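PDB 5VBB: RNA pseudouridylate synthase domain-containing protein 1 from Homo sapiens, which probably isomerises selected uridines in RNA to pseudouridine. Local coordinates for residues A[39-44]-A[60-65]; A[101-106]-A[185-190]; A[116-121]-A[128-133]; A[209-214]-A[224-229]. All blocks are in the same frame, centred on the assembly; numbering follows the deposited sequence.

Contact 1. Residues A[39-44]-A[60-65]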
loop_
_atom_site.group_PDB
_atom_site.type_symbol
_atom_site.label_atom_id
_atom_site.label_comp_id
_atom_site.label_asym_id
_atom_site.label_seq_id
_atom_site.Cartn_x
_atom_site.Cartn_y
_atom_site.Cartn_z
ATOM N N THR A 39 -14.300 9.787 -7.629
ATOM C CA THR A 39 -13.382 8.719 -8.013
ATOM C C THR A 39 -12.077 9.314 -8.522
ATOM O O THR A 39 -12.026 10.513 -8.820
ATOM C CB THR A 39 -13.974 7.842 -9.108
ATOM O OG1 THR A 39 -14.121 8.639 -10.293
ATOM C CG2 THR A 39 -15.281 7.188 -8.691
ATOM N N LEU A 40 -11.047 8.460 -8.704
ATOM C CA LEU A 40 -9.765 8.925 -9.256
ATOM C C LEU A 40 -9.988 9.416 -10.706
ATOM O O LEU A 40 -9.530 10.502 -11.051
ATOM C CB LEU A 40 -8.654 7.861 -9.173
ATOM C CG LEU A 40 -7.291 8.293 -9.711
ATOM C CD1 LEU A 40 -6.797 9.588 -9.092
ATOM C CD2 LEU A 40 -6.314 7.257 -9.491
ATOM N N GLN A 41 -10.799 8.679 -11.498
ATOM C CA GLN A 41 -11.158 9.080 -12.866
ATOM C C GLN A 41 -11.689 10.530 -12.941
ATOM O O GLN A 41 -11.261 11.290 -13.803
ATOM C CB GLN A 41 -12.223 8.123 -13.446
ATOM C CG GLN A 41 -11.670 6.755 -13.834
ATOM C CD GLN A 41 -11.219 6.708 -15.280
ATOM O OE1 GLN A 41 -10.636 7.660 -15.807
ATOM N NE2 GLN A 41 -11.445 5.582 -15.951
ATOM N N LYS A 42 -12.613 10.909 -12.041
ATOM C CA LYS A 42 -13.178 12.263 -12.034
ATOM C C LYS A 42 -12.103 13.300 -11.699
ATOM O O LYS A 42 -12.051 14.340 -12.343
ATOM C CB LYS A 42 -14.375 12.387 -11.070
ATOM C CG LYS A 42 -15.626 11.667 -11.553
ATOM C CD LYS A 42 -16.819 11.956 -10.652
ATOM C CE LYS A 42 -18.129 11.488 -11.239
ATOM N NZ LYS A 42 -19.298 12.126 -10.574
ATOM N N GLN A 43 -11.222 13.011 -10.729
ATOM C CA GLN A 43 -10.115 13.924 -10.397
ATOM C C GLN A 43 -9.219 14.134 -11.637
ATOM O O GLN A 43 -8.843 15.265 -11.953
ATOM C CB GLN A 43 -9.259 13.371 -9.243
ATOM C CG GLN A 43 -9.988 13.342 -7.900
ATOM C CD GLN A 43 -9.235 12.610 -6.815
ATOM O OE1 GLN A 43 -8.649 11.543 -7.033
ATOM N NE2 GLN A 43 -9.240 13.149 -5.609
ATOM N N LEU A 44 -8.923 13.030 -12.350
ATOM C CA LEU A 44 -8.110 13.065 -13.563
ATOM C C LEU A 44 -8.783 13.855 -14.658
ATOM O O LEU A 44 -8.124 14.674 -15.303
ATOM C CB LEU A 44 -7.793 11.650 -14.042
ATOM C CG LEU A 44 -6.687 10.968 -13.239
ATOM C CD1 LEU A 44 -6.733 9.450 -13.420
ATOM C CD2 LEU A 44 -5.330 11.535 -13.595
ATOM N N PHE A 60 -7.646 7.520 -19.978
ATOM C CA PHE A 60 -6.764 7.118 -18.869
ATOM C C PHE A 60 -6.811 5.589 -18.678
ATOM O O PHE A 60 -7.865 5.053 -18.330
ATOM C CB PHE A 60 -7.227 7.801 -17.560
ATOM C CG PHE A 60 -7.393 9.300 -17.660
ATOM C CD1 PHE A 60 -6.288 10.135 -17.712
ATOM C CD2 PHE A 60 -8.654 9.872 -17.731
ATOM C CE1 PHE A 60 -6.442 11.521 -17.856
ATOM C CE2 PHE A 60 -8.808 11.257 -17.863
ATOM C CZ PHE A 60 -7.703 12.071 -17.913
ATOM N N ARG A 61 -5.676 4.894 -18.873
ATOM C CA ARG A 61 -5.600 3.446 -18.703
ATOM C C ARG A 61 -4.832 3.169 -17.407
ATOM O O ARG A 61 -3.653 3.465 -17.340
ATOM C CB ARG A 61 -4.877 2.819 -19.903
ATOM C CG ARG A 61 -5.536 3.123 -21.264
ATOM C CD ARG A 61 -4.552 3.020 -22.427
ATOM N NE ARG A 61 -4.923 3.867 -23.566
ATOM C CZ ARG A 61 -5.837 3.572 -24.487
ATOM N NH1 ARG A 61 -6.521 2.432 -24.420
ATOM N NH2 ARG A 61 -6.085 4.420 -25.480
ATOM N N PHE A 62 -5.510 2.614 -16.381
ATOM C CA PHE A 62 -4.898 2.273 -15.111
ATOM C C PHE A 62 -4.083 1.037 -15.310
ATOM O O PHE A 62 -4.602 0.032 -15.787
ATOM C CB PHE A 62 -5.952 2.037 -14.024
ATOM C CG PHE A 62 -6.677 3.304 -13.658
ATOM C CD1 PHE A 62 -6.012 4.344 -13.035
ATOM C CD2 PHE A 62 -7.997 3.491 -14.015
ATOM C CE1 PHE A 62 -6.658 5.548 -12.767
ATOM C CE2 PHE A 62 -8.637 4.696 -13.766
ATOM C CZ PHE A 62 -7.971 5.717 -13.129
ATOM N N CYS A 63 -2.800 1.102 -14.944
ATOM C CA CYS A 63 -1.870 0.003 -15.130
ATOM C C CYS A 63 -2.014 -1.018 -14.019
ATOM O O CYS A 63 -1.482 -2.116 -14.123
ATOM C CB CYS A 63 -0.440 0.538 -15.215
ATOM S SG CYS A 63 -0.165 1.682 -16.585
ATOM N N HIS A 64 -2.658 -0.634 -12.930
ATOM C CA HIS A 64 -2.787 -1.479 -11.751
ATOM C C HIS A 64 -3.845 -0.881 -10.837
ATOM O O HIS A 64 -4.415 0.164 -11.157
ATOM C CB HIS A 64 -1.432 -1.674 -11.059
ATOM C CG HIS A 64 -0.753 -0.414 -10.614
ATOM N ND1 HIS A 64 -0.380 -0.236 -9.316
ATOM C CD2 HIS A 64 -0.439 0.704 -11.308
ATOM C CE1 HIS A 64 0.238 0.935 -9.266
ATOM N NE2 HIS A 64 0.184 1.554 -10.430
ATOM N N GLN A 65 -4.119 -1.541 -9.718
ATOM C CA GLN A 65 -5.143 -1.087 -8.782
ATOM C C GLN A 65 -4.550 -0.715 -7.455
ATOM O O GLN A 65 -3.487 -1.179 -7.088
ATOM C CB GLN A 65 -6.182 -2.196 -8.559
ATOM C CG GLN A 65 -6.922 -2.626 -9.821
#
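Leu44 sets its CB over the centre of the Phe60 ring, part of a contact in which a helix is seated on a sheet by two aromatic side chains, without any hydrogen bond between the segments. This CH-pi contact is nearly vertical: Leu44 CB stands 3.9 Å from the centroid of the Phe60 ring and 9° off its normal. The tight inner part is built round Phe62. Its CE1 meets the buried Leu40 at CD2, 3.7 Å away, while Leu44 reaches toward the same ring tip to tip, its CD1 3.9 Å from Phe62 CZ. The outer side, where Gln41 is partly exposed, is more polar, though no hydrogen bond crosses it. Here Gln41 bends at chi2 (-91°), which swings CD to 3.6 Å from Phe62 CE2, and its amide plane is turned 82° against that ring. The amide oxygen OE1 comes to 3.5 Å from CD2 of Phe60, a van der Waals approach. An alanine at Phe60 would probably leave Leu44 CB without its aromatic partner and open a gap beside the Gln41 amide. Thr39 OG1 caps the start of helix 40-47 by accepting from Lys42 N. Beneath the helix, Leu40 packs on Val21 and Leu74 and Leu44 on Leu19, while both phenylalanines rest on Val76 of strand 73-77, the neighbour of their own short strand 61-62.

Contact 2. Residues A[101-106]-A[185-190]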
loop_
_atom_site.group_PDB
_atom_site.type_symbol
_atom_site.label_atom_id
_atom_site.label_comp_id
_atom_site.label_asym_id
_atom_site.label_seq_id
_atom_site.Cartn_x
_atom_site.Cartn_y
_atom_site.Cartn_z
ATOM N N ALA A 101 3.220 1.751 6.566
ATOM C CA ALA A 101 2.035 1.529 7.375
ATOM C C ALA A 101 2.291 1.793 8.813
ATOM O O ALA A 101 3.434 1.699 9.255
ATOM C CB ALA A 101 1.546 0.093 7.219
ATOM N N LEU A 102 1.207 2.109 9.563
ATOM C CA LEU A 102 1.226 2.200 10.996
ATOM C C LEU A 102 0.410 0.998 11.428
ATOM O O LEU A 102 -0.737 0.893 11.052
ATOM C CB LEU A 102 0.624 3.467 11.537
ATOM C CG LEU A 102 1.361 4.761 11.213
ATOM C CD1 LEU A 102 0.580 5.958 11.688
ATOM C CD2 LEU A 102 2.726 4.762 11.787
ATOM N N LEU A 103 1.030 0.070 12.163
ATOM C CA LEU A 103 0.417 -1.168 12.594
ATOM C C LEU A 103 0.211 -1.180 14.101
ATOM O O LEU A 103 1.052 -0.643 14.815
ATOM C CB LEU A 103 1.364 -2.327 12.252
ATOM C CG LEU A 103 1.737 -2.547 10.794
ATOM C CD1 LEU A 103 2.481 -3.858 10.665
ATOM C CD2 LEU A 103 0.496 -2.555 9.910
ATOM N N ARG A 104 -0.786 -1.931 14.583
ATOM C CA ARG A 104 -1.070 -2.057 16.026
ATOM C C ARG A 104 0.015 -2.850 16.742
ATOM O O ARG A 104 0.410 -3.897 16.252
ATOM C CB ARG A 104 -2.421 -2.761 16.270
ATOM C CG ARG A 104 -3.658 -1.990 15.798
ATOM C CD ARG A 104 -3.947 -0.865 16.731
ATOM N NE ARG A 104 -5.070 -0.024 16.326
ATOM C CZ ARG A 104 -5.265 1.208 16.772
ATOM N NH1 ARG A 104 -4.418 1.748 17.640
ATOM N NH2 ARG A 104 -6.286 1.927 16.326
ATOM N N GLY A 105 0.450 -2.363 17.907
ATOM C CA GLY A 105 1.466 -3.002 18.735
ATOM C C GLY A 105 2.889 -2.687 18.326
ATOM O O GLY A 105 3.145 -2.256 17.198
ATOM N N HIS A 106 3.829 -2.913 19.254
ATOM C CA HIS A 106 5.268 -2.750 19.057
ATOM C C HIS A 106 5.846 -4.089 18.570
ATOM O O HIS A 106 5.872 -5.038 19.346
ATOM C CB HIS A 106 5.947 -2.350 20.382
ATOM C CG HIS A 106 5.674 -0.927 20.777
ATOM N ND1 HIS A 106 5.986 -0.461 22.035
ATOM C CD2 HIS A 106 5.242 0.112 20.019
ATOM C CE1 HIS A 106 5.652 0.821 22.037
ATOM N NE2 HIS A 106 5.212 1.214 20.837
ATOM N N HIS A 185 -0.700 -7.728 14.214
ATOM C CA HIS A 185 -0.345 -6.301 14.115
ATOM C C HIS A 185 -1.104 -5.667 12.986
ATOM O O HIS A 185 -0.509 -5.250 11.983
ATOM C CB HIS A 185 1.178 -6.150 13.956
ATOM C CG HIS A 185 1.913 -6.740 15.117
ATOM N ND1 HIS A 185 1.905 -6.131 16.348
ATOM C CD2 HIS A 185 2.610 -7.894 15.211
ATOM C CE1 HIS A 185 2.611 -6.909 17.148
ATOM N NE2 HIS A 185 3.049 -7.983 16.498
ATOM N N PRO A 186 -2.447 -5.609 13.104
ATOM C CA PRO A 186 -3.248 -5.065 12.000
ATOM C C PRO A 186 -2.945 -3.612 11.683
ATOM O O PRO A 186 -2.496 -2.853 12.542
ATOM C CB PRO A 186 -4.699 -5.233 12.485
ATOM C CG PRO A 186 -4.609 -5.454 13.934
ATOM C CD PRO A 186 -3.307 -6.079 14.222
ATOM N N VAL A 187 -3.295 -3.199 10.457
ATOM C CA VAL A 187 -3.112 -1.820 10.068
ATOM C C VAL A 187 -4.080 -0.965 10.875
ATOM O O VAL A 187 -5.252 -1.293 11.015
ATOM C CB VAL A 187 -3.319 -1.624 8.550
ATOM C CG1 VAL A 187 -3.264 -0.150 8.180
ATOM C CG2 VAL A 187 -2.331 -2.439 7.750
ATOM N N VAL A 188 -3.571 0.153 11.399
ATOM C CA VAL A 188 -4.371 1.106 12.152
ATOM C C VAL A 188 -5.436 1.682 11.237
ATOM O O VAL A 188 -5.135 2.104 10.129
ATOM C CB VAL A 188 -3.484 2.220 12.764
ATOM C CG1 VAL A 188 -4.331 3.336 13.362
ATOM C CG2 VAL A 188 -2.530 1.640 13.826
ATOM N N GLY A 189 -6.674 1.693 11.717
ATOM C CA GLY A 189 -7.826 2.190 10.976
ATOM C C GLY A 189 -8.336 1.233 9.907
ATOM O O GLY A 189 -9.155 1.624 9.057
ATOM N N ASP A 190 -7.933 -0.027 9.968
ATOM C CA ASP A 190 -8.400 -1.035 9.019
ATOM C C ASP A 190 -9.765 -1.549 9.457
ATOM O O ASP A 190 -9.873 -2.375 10.368
ATOM C CB ASP A 190 -7.406 -2.177 8.866
ATOM C CG ASP A 190 -7.687 -3.090 7.689
ATOM O OD1 ASP A 190 -8.855 -3.224 7.311
ATOM O OD2 ASP A 190 -6.750 -3.763 7.219
#
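His185 donates from ND1 to the backbone O of Arg104 at 2.7 Å, and the acceptor lies almost exactly in the plane of the imidazole ring. Two main-chain bonds continue the connection along strand 96-104. Arg104 N gives its hydrogen to Pro186 O at 2.8 Å, and Val188 N gives one to Leu102 O at 2.9 Å with an N-H...O angle of 174°. Leu103 and Val187 sit between these two bonds as a single beta bridge, so the irregular segment 185-190 runs briefly beside the strand, and from Val187 to Asp190 it makes a type II turn. Packing surrounds this polar line. Leu103 CD2 touches Val187 CG2 at 3.6 Å, and the CG of Arg104 lies close to the ring of Pro186. The arginine chain bends at chi2 (-75°), and its side chain crosses that of Val188 at about a right angle; CG2 of Val188 stands 3.9 Å above the guanidinium plane, toward the rim. Glu200 OE2 forms a salt bridge with NE. An alanine in place of Arg104 would probably leave Glu200 without its cationic mate and the Val188 methyls without the guanidinium that lies against them. Two of the three bonds across the contact use backbone atoms alone, so they do not themselves call for a particular side chain; His185 is the exception, and its bond requires that ND1 carry a proton.

Contact 3. Residues A[116-121]-A[128-133]. With SO4 (sulfate ion), chain D.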
loop_
_atom_site.group_PDB
_atom_site.type_symbol
_atom_site.label_atom_id
_atom_site.label_comp_id
_atom_site.label_asym_id
_atom_site.label_seq_id
_atom_site.Cartn_x
_atom_site.Cartn_y
_atom_site.Cartn_z
ATOM N N HIS A 116 2.693 -16.867 5.079
ATOM C CA HIS A 116 1.438 -17.633 5.141
ATOM C C HIS A 116 0.653 -17.390 3.877
ATOM O O HIS A 116 0.503 -16.240 3.467
ATOM C CB HIS A 116 0.537 -17.200 6.305
ATOM C CG HIS A 116 1.080 -17.428 7.681
ATOM N ND1 HIS A 116 2.009 -18.417 7.944
ATOM C CD2 HIS A 116 0.786 -16.780 8.830
ATOM C CE1 HIS A 116 2.250 -18.338 9.244
ATOM N NE2 HIS A 116 1.548 -17.347 9.809
ATOM N N ALA A 117 0.147 -18.464 3.270
ATOM C CA ALA A 117 -0.622 -18.380 2.034
ATOM C C ALA A 117 -1.975 -17.697 2.315
ATOM O O ALA A 117 -2.506 -17.838 3.409
ATOM C CB ALA A 117 -0.815 -19.767 1.440
ATOM N N ILE A 118 -2.485 -16.937 1.323
ATOM C CA ILE A 118 -3.727 -16.175 1.396
ATOM C C ILE A 118 -4.735 -16.800 0.470
ATOM O O ILE A 118 -4.444 -17.008 -0.690
ATOM C CB ILE A 118 -3.479 -14.682 1.080
ATOM C CG1 ILE A 118 -2.519 -14.110 2.135
ATOM C CG2 ILE A 118 -4.800 -13.882 1.058
ATOM C CD1 ILE A 118 -2.086 -12.651 1.979
ATOM N N GLY A 119 -5.894 -17.132 1.008
ATOM C CA GLY A 119 -7.011 -17.653 0.240
ATOM C C GLY A 119 -8.197 -16.726 0.357
ATOM O O GLY A 119 -8.119 -15.664 0.987
ATOM N N ARG A 120 -9.313 -17.126 -0.236
ATOM C CA ARG A 120 -10.538 -16.340 -0.179
ATOM C C ARG A 120 -11.459 -16.974 0.870
ATOM O O ARG A 120 -11.488 -18.194 1.078
ATOM C CB ARG A 120 -11.160 -16.185 -1.574
ATOM C CG ARG A 120 -10.476 -15.027 -2.301
ATOM C CD ARG A 120 -10.629 -15.018 -3.808
ATOM N NE ARG A 120 -9.974 -13.845 -4.401
ATOM C CZ ARG A 120 -10.477 -12.609 -4.443
ATOM N NH1 ARG A 120 -11.672 -12.347 -3.921
ATOM N NH2 ARG A 120 -9.788 -11.625 -5.008
ATOM N N ASN A 121 -12.101 -16.097 1.632
ATOM C CA ASN A 121 -12.927 -16.484 2.744
ATOM C C ASN A 121 -14.296 -16.930 2.218
ATOM O O ASN A 121 -14.974 -16.161 1.534
ATOM C CB ASN A 121 -13.072 -15.286 3.695
ATOM C CG ASN A 121 -13.291 -15.654 5.124
ATOM O OD1 ASN A 121 -13.720 -16.763 5.450
ATOM N ND2 ASN A 121 -13.011 -14.711 6.011
ATOM N N HIS A 128 -14.974 -9.885 5.357
ATOM C CA HIS A 128 -13.515 -10.021 5.278
ATOM C C HIS A 128 -13.234 -10.943 4.090
ATOM O O HIS A 128 -13.301 -12.150 4.223
ATOM C CB HIS A 128 -12.918 -10.571 6.600
ATOM C CG HIS A 128 -13.709 -10.232 7.827
ATOM N ND1 HIS A 128 -13.816 -8.926 8.284
ATOM C CD2 HIS A 128 -14.419 -11.040 8.649
ATOM C CE1 HIS A 128 -14.599 -8.976 9.348
ATOM N NE2 HIS A 128 -14.972 -10.233 9.618
ATOM N N THR A 129 -12.978 -10.348 2.924
ATOM C CA THR A 129 -12.796 -11.029 1.647
ATOM C C THR A 129 -11.754 -12.148 1.695
ATOM O O THR A 129 -12.043 -13.277 1.293
ATOM C CB THR A 129 -12.396 -9.996 0.552
ATOM O OG1 THR A 129 -13.286 -8.869 0.603
ATOM C CG2 THR A 129 -12.442 -10.586 -0.856
ATOM N N MET A 130 -10.587 -11.853 2.254
ATOM C CA MET A 130 -9.442 -12.744 2.243
ATOM C C MET A 130 -9.120 -13.334 3.615
ATOM O O MET A 130 -9.513 -12.786 4.642
ATOM C CB MET A 130 -8.233 -11.946 1.716
ATOM C CG MET A 130 -8.499 -11.200 0.395
ATOM S SD MET A 130 -8.997 -12.185 -1.039
ATOM C CE MET A 130 -7.464 -13.033 -1.402
ATOM N N CYS A 131 -8.384 -14.446 3.638
ATOM C CA CYS A 131 -7.991 -15.121 4.877
ATOM C C CYS A 131 -6.667 -15.836 4.735
ATOM O O CYS A 131 -6.239 -16.140 3.640
ATOM C CB CYS A 131 -9.069 -16.118 5.291
ATOM S SG CYS A 131 -9.463 -17.329 4.009
ATOM N N ILE A 132 -6.092 -16.202 5.874
ATOM C CA ILE A 132 -4.846 -16.965 5.956
ATOM C C ILE A 132 -5.179 -18.431 5.833
ATOM O O ILE A 132 -6.177 -18.870 6.415
ATOM C CB ILE A 132 -4.163 -16.685 7.334
ATOM C CG1 ILE A 132 -3.775 -15.214 7.439
ATOM C CG2 ILE A 132 -2.965 -17.561 7.558
ATOM C CD1 ILE A 132 -2.541 -14.803 6.557
ATOM N N GLU A 133 -4.291 -19.215 5.181
ATOM C CA GLU A 133 -4.435 -20.680 5.033
ATOM C C GLU A 133 -4.583 -21.292 6.412
ATOM O O GLU A 133 -3.984 -20.789 7.359
ATOM C CB GLU A 133 -3.185 -21.280 4.355
ATOM C CG GLU A 133 -2.008 -21.387 5.326
ATOM C CD GLU A 133 -0.663 -21.772 4.773
ATOM O OE1 GLU A 133 -0.424 -22.987 4.605
ATOM O OE2 GLU A 133 0.207 -20.878 4.689
HETATM S S SO4 D . -6.051 -13.263 -5.294
HETATM O O1 SO4 D . -7.119 -14.258 -5.290
HETATM O O2 SO4 D . -5.122 -13.519 -6.415
HETATM O O3 SO4 D . -5.354 -13.255 -3.998
HETATM O O4 SO4 D . -6.648 -11.972 -5.470
HETATM O O HOH W 1 -14.343 -13.994 0.003
#
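Arg120 and Met130 form a non-hydrogen-bonded pair of a beta hairpin, with side chains that diverge at the base and meet again at CG and SD; the arginine can be followed outward atom by atom. Its CB lies beside Thr129 O, and CG rests against Met130 SD at 3.4 Å. From CG to NE the chain is extended (chi2 161°, chi3 178°), which carries NE out to a sulfate ion, probably picked up from the crystallisation medium. CD passes the sulfate oxygen O1, and NE donates to that oxygen at 3.0 Å in a nearly straight bond. CZ lies under the sulfur, Met130 SD standing 3.7 Å above the centre of the guanidinium plane. Of the two terminal nitrogens, NH1 meets Thr129 CG2, whereas NH2 donates to sulfate O4 at 3.2 Å. Thr173, Arg172 and Lys142 also bind the ion. Met130, bent at chi2 and chi3, brings CE to 3.7 Å from Ile118 CG2. The hairpin itself is held by the hydrogen-bonded pair Gly119 and Cys131, by Asn121 N to Thr129 O, and by Glu133 N to Ala117 O. Side chains reinforce both ends: Glu133 OE2 receives Ala117 N from above its carboxylate plane at 2.8 Å, and Asn121 ND2 donates to His128 O at 3.1 Å. A water bridges Asn121 O and Thr129 O. On one flank strand 138-142 extends the small sheet, tied by the Cys131-Cys138 disulfide; helix 175-182 packs against the hairpin through Val178, which touches Met130 and Ile132, and His179, which touches Ile118.

Contact 4. Residues A[209-214]-A[224-229]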
loop_
_atom_site.group_PDB
_atom_site.type_symbol
_atom_site.label_atom_id
_atom_site.label_comp_id
_atom_site.label_asym_id
_atom_site.label_seq_id
_atom_site.Cartn_x
_atom_site.Cartn_y
_atom_site.Cartn_z
ATOM N N HIS A 209 -0.085 3.054 2.871
ATOM C CA HIS A 209 0.272 3.979 1.828
ATOM C C HIS A 209 1.227 3.314 0.843
ATOM O O HIS A 209 2.242 2.757 1.264
ATOM C CB HIS A 209 1.006 5.168 2.476
ATOM C CG HIS A 209 1.448 6.214 1.503
ATOM N ND1 HIS A 209 0.528 7.011 0.832
ATOM C CD2 HIS A 209 2.704 6.558 1.104
ATOM C CE1 HIS A 209 1.245 7.810 0.053
ATOM N NE2 HIS A 209 2.561 7.584 0.200
ATOM N N ALA A 210 0.910 3.366 -0.437
ATOM C CA ALA A 210 1.782 2.801 -1.483
ATOM C C ALA A 210 2.854 3.837 -1.721
ATOM O O ALA A 210 2.611 4.879 -2.303
ATOM C CB ALA A 210 0.969 2.517 -2.741
ATOM N N PHE A 211 4.044 3.546 -1.250
ATOM C CA PHE A 211 5.155 4.482 -1.180
ATOM C C PHE A 211 6.093 4.437 -2.362
ATOM O O PHE A 211 6.362 5.471 -2.954
ATOM C CB PHE A 211 5.916 4.151 0.116
ATOM C CG PHE A 211 7.181 4.909 0.391
ATOM C CD1 PHE A 211 7.149 6.282 0.619
ATOM C CD2 PHE A 211 8.362 4.232 0.637
ATOM C CE1 PHE A 211 8.287 6.956 1.073
ATOM C CE2 PHE A 211 9.507 4.914 0.990
ATOM C CZ PHE A 211 9.455 6.259 1.264
ATOM N N TYR A 212 6.573 3.260 -2.730
ATOM C CA TYR A 212 7.568 3.079 -3.760
ATOM C C TYR A 212 6.975 2.240 -4.880
ATOM O O TYR A 212 6.273 1.265 -4.617
ATOM C CB TYR A 212 8.813 2.416 -3.160
ATOM C CG TYR A 212 9.899 2.177 -4.182
ATOM C CD1 TYR A 212 10.772 3.195 -4.555
ATOM C CD2 TYR A 212 10.051 0.934 -4.787
ATOM C CE1 TYR A 212 11.701 3.006 -5.581
ATOM C CE2 TYR A 212 11.005 0.722 -5.773
ATOM C CZ TYR A 212 11.852 1.745 -6.145
ATOM O OH TYR A 212 12.781 1.460 -7.112
ATOM N N LEU A 213 7.206 2.649 -6.114
ATOM C CA LEU A 213 6.703 1.911 -7.272
ATOM C C LEU A 213 7.717 2.021 -8.406
ATOM O O LEU A 213 8.204 3.100 -8.682
ATOM C CB LEU A 213 5.323 2.451 -7.682
ATOM C CG LEU A 213 4.678 1.921 -8.987
ATOM C CD1 LEU A 213 4.226 0.465 -8.826
ATOM C CD2 LEU A 213 3.491 2.823 -9.402
ATOM N N ARG A 214 8.107 0.901 -8.989
ATOM C CA ARG A 214 9.046 0.870 -10.097
ATOM C C ARG A 214 8.475 -0.054 -11.144
ATOM O O ARG A 214 8.239 -1.212 -10.830
ATOM C CB ARG A 214 10.411 0.375 -9.653
ATOM C CG ARG A 214 11.501 0.580 -10.716
ATOM C CD ARG A 214 12.642 -0.421 -10.570
ATOM N NE ARG A 214 13.250 -0.378 -9.250
ATOM C CZ ARG A 214 14.106 -1.272 -8.756
ATOM N NH1 ARG A 214 14.485 -2.317 -9.484
ATOM N NH2 ARG A 214 14.590 -1.125 -7.536
ATOM N N VAL A 224 8.893 5.828 -8.692
ATOM C CA VAL A 224 8.518 6.919 -7.818
ATOM C C VAL A 224 8.638 6.472 -6.394
ATOM O O VAL A 224 8.510 5.286 -6.051
ATOM C CB VAL A 224 7.114 7.570 -8.117
ATOM C CG1 VAL A 224 6.861 7.687 -9.607
ATOM C CG2 VAL A 224 5.966 6.821 -7.466
ATOM N N CYS A 225 8.944 7.463 -5.580
ATOM C CA CYS A 225 9.013 7.387 -4.160
ATOM C C CYS A 225 8.287 8.599 -3.651
ATOM O O CYS A 225 8.825 9.704 -3.687
ATOM C CB CYS A 225 10.459 7.355 -3.692
ATOM S SG CYS A 225 10.619 6.682 -2.059
ATOM N N THR A 226 7.022 8.408 -3.289
ATOM C CA THR A 226 6.166 9.490 -2.870
ATOM C C THR A 226 6.552 10.031 -1.493
ATOM O O THR A 226 7.230 9.330 -0.725
ATOM C CB THR A 226 4.692 9.029 -2.720
ATOM O OG1 THR A 226 4.573 8.286 -1.502
ATOM C CG2 THR A 226 4.168 8.255 -3.892
ATOM N N PRO A 227 6.010 11.214 -1.111
ATOM C CA PRO A 227 6.227 11.700 0.254
ATOM C C PRO A 227 5.616 10.756 1.290
ATOM O O PRO A 227 4.635 10.059 1.021
ATOM C CB PRO A 227 5.474 13.037 0.284
ATOM C CG PRO A 227 5.363 13.455 -1.125
ATOM C CD PRO A 227 5.189 12.168 -1.884
ATOM N N ASP A 228 6.226 10.719 2.458
ATOM C CA ASP A 228 5.790 9.881 3.585
ATOM C C ASP A 228 4.666 10.623 4.342
ATOM O O ASP A 228 4.939 11.681 4.903
ATOM C CB ASP A 228 6.981 9.651 4.499
ATOM C CG ASP A 228 6.701 8.933 5.795
ATOM O OD1 ASP A 228 5.543 8.496 6.002
ATOM O OD2 ASP A 228 7.641 8.764 6.573
ATOM N N PRO A 229 3.427 10.095 4.411
ATOM C CA PRO A 229 2.360 10.814 5.117
ATOM C C PRO A 229 2.289 10.569 6.616
ATOM O O PRO A 229 1.533 11.253 7.303
ATOM C CB PRO A 229 1.101 10.243 4.457
ATOM C CG PRO A 229 1.469 8.804 4.223
ATOM C CD PRO A 229 2.913 8.841 3.818
#
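His209 and Thr226 meet tip to tip where the second strand of the antiparallel beta hairpin 208-216/221-225 gives way to loop. NE2 and OG1 share a hydrogen bond of 2.7 Å in which either may be the donor, and OG1 lies in the plane of the imidazole. CG, anti to the backbone N (chi1 180°), points the His209 side chain to the partner segment. Pro229 CD covers one face of the ring, 3.8 Å from its centroid. ND1 is hydrogen-bonded to Ser71 OG, so both ring nitrogens are engaged and the ring's rotation is fixed. Ala210 packs on Leu66 and Tyr99. At Phe211 the chain makes a classic beta bulge, since Phe211 and Tyr212 both face Ala98 of the neighbouring strand. The Phe211 ring carries Cys225 SG over one face, 3.9 Å from its centroid, and the backbone O of Phe211 accepts from Thr226 N at 3.0 Å. Leu247 and Val251 of helix 247-256 also pack against this ring. Tyr212 pairs with Cys225 at a non-hydrogen-bonded position and runs its ring past Val224 O, 3.4 Å from CD1. Leu213 and Val224 form the hydrogen-bonded pair, exchanging two backbone bonds. Arg214 takes no part across the hairpin but grips its neighbour side-on: NE and NH2 both donate to Tyr212 OH, the NE bond at 2.9 Å, while that hydroxyl is also hydrogen-bonded to Glu223 OE2.

Overall arrangement
Contacts 1 and 4 are the pair that touch, His64 NE2 lying 3.7 Å from Leu213 CD2, so the loop after strand 61-62 packs on strand 208-216 of the larger sheet. Contact 2 reaches the same sheet through strand 96-104, the neighbour of 208-216; its nearest atoms are about 5 Å from contact 4. Contact 3 is formed by chain lying between the two segments of contact 2, about 8 Å away at nearest atoms. Asp67, the active-site residue by similarity, has its side chain about 8 Å from that of Met130, 9 Å from those of Val187 and Ala210, and 12 Å from that of Leu40. The hairpin of contact 3 thus comes near the presumed active site; its sulfate may mark where an RNA phosphate could lie.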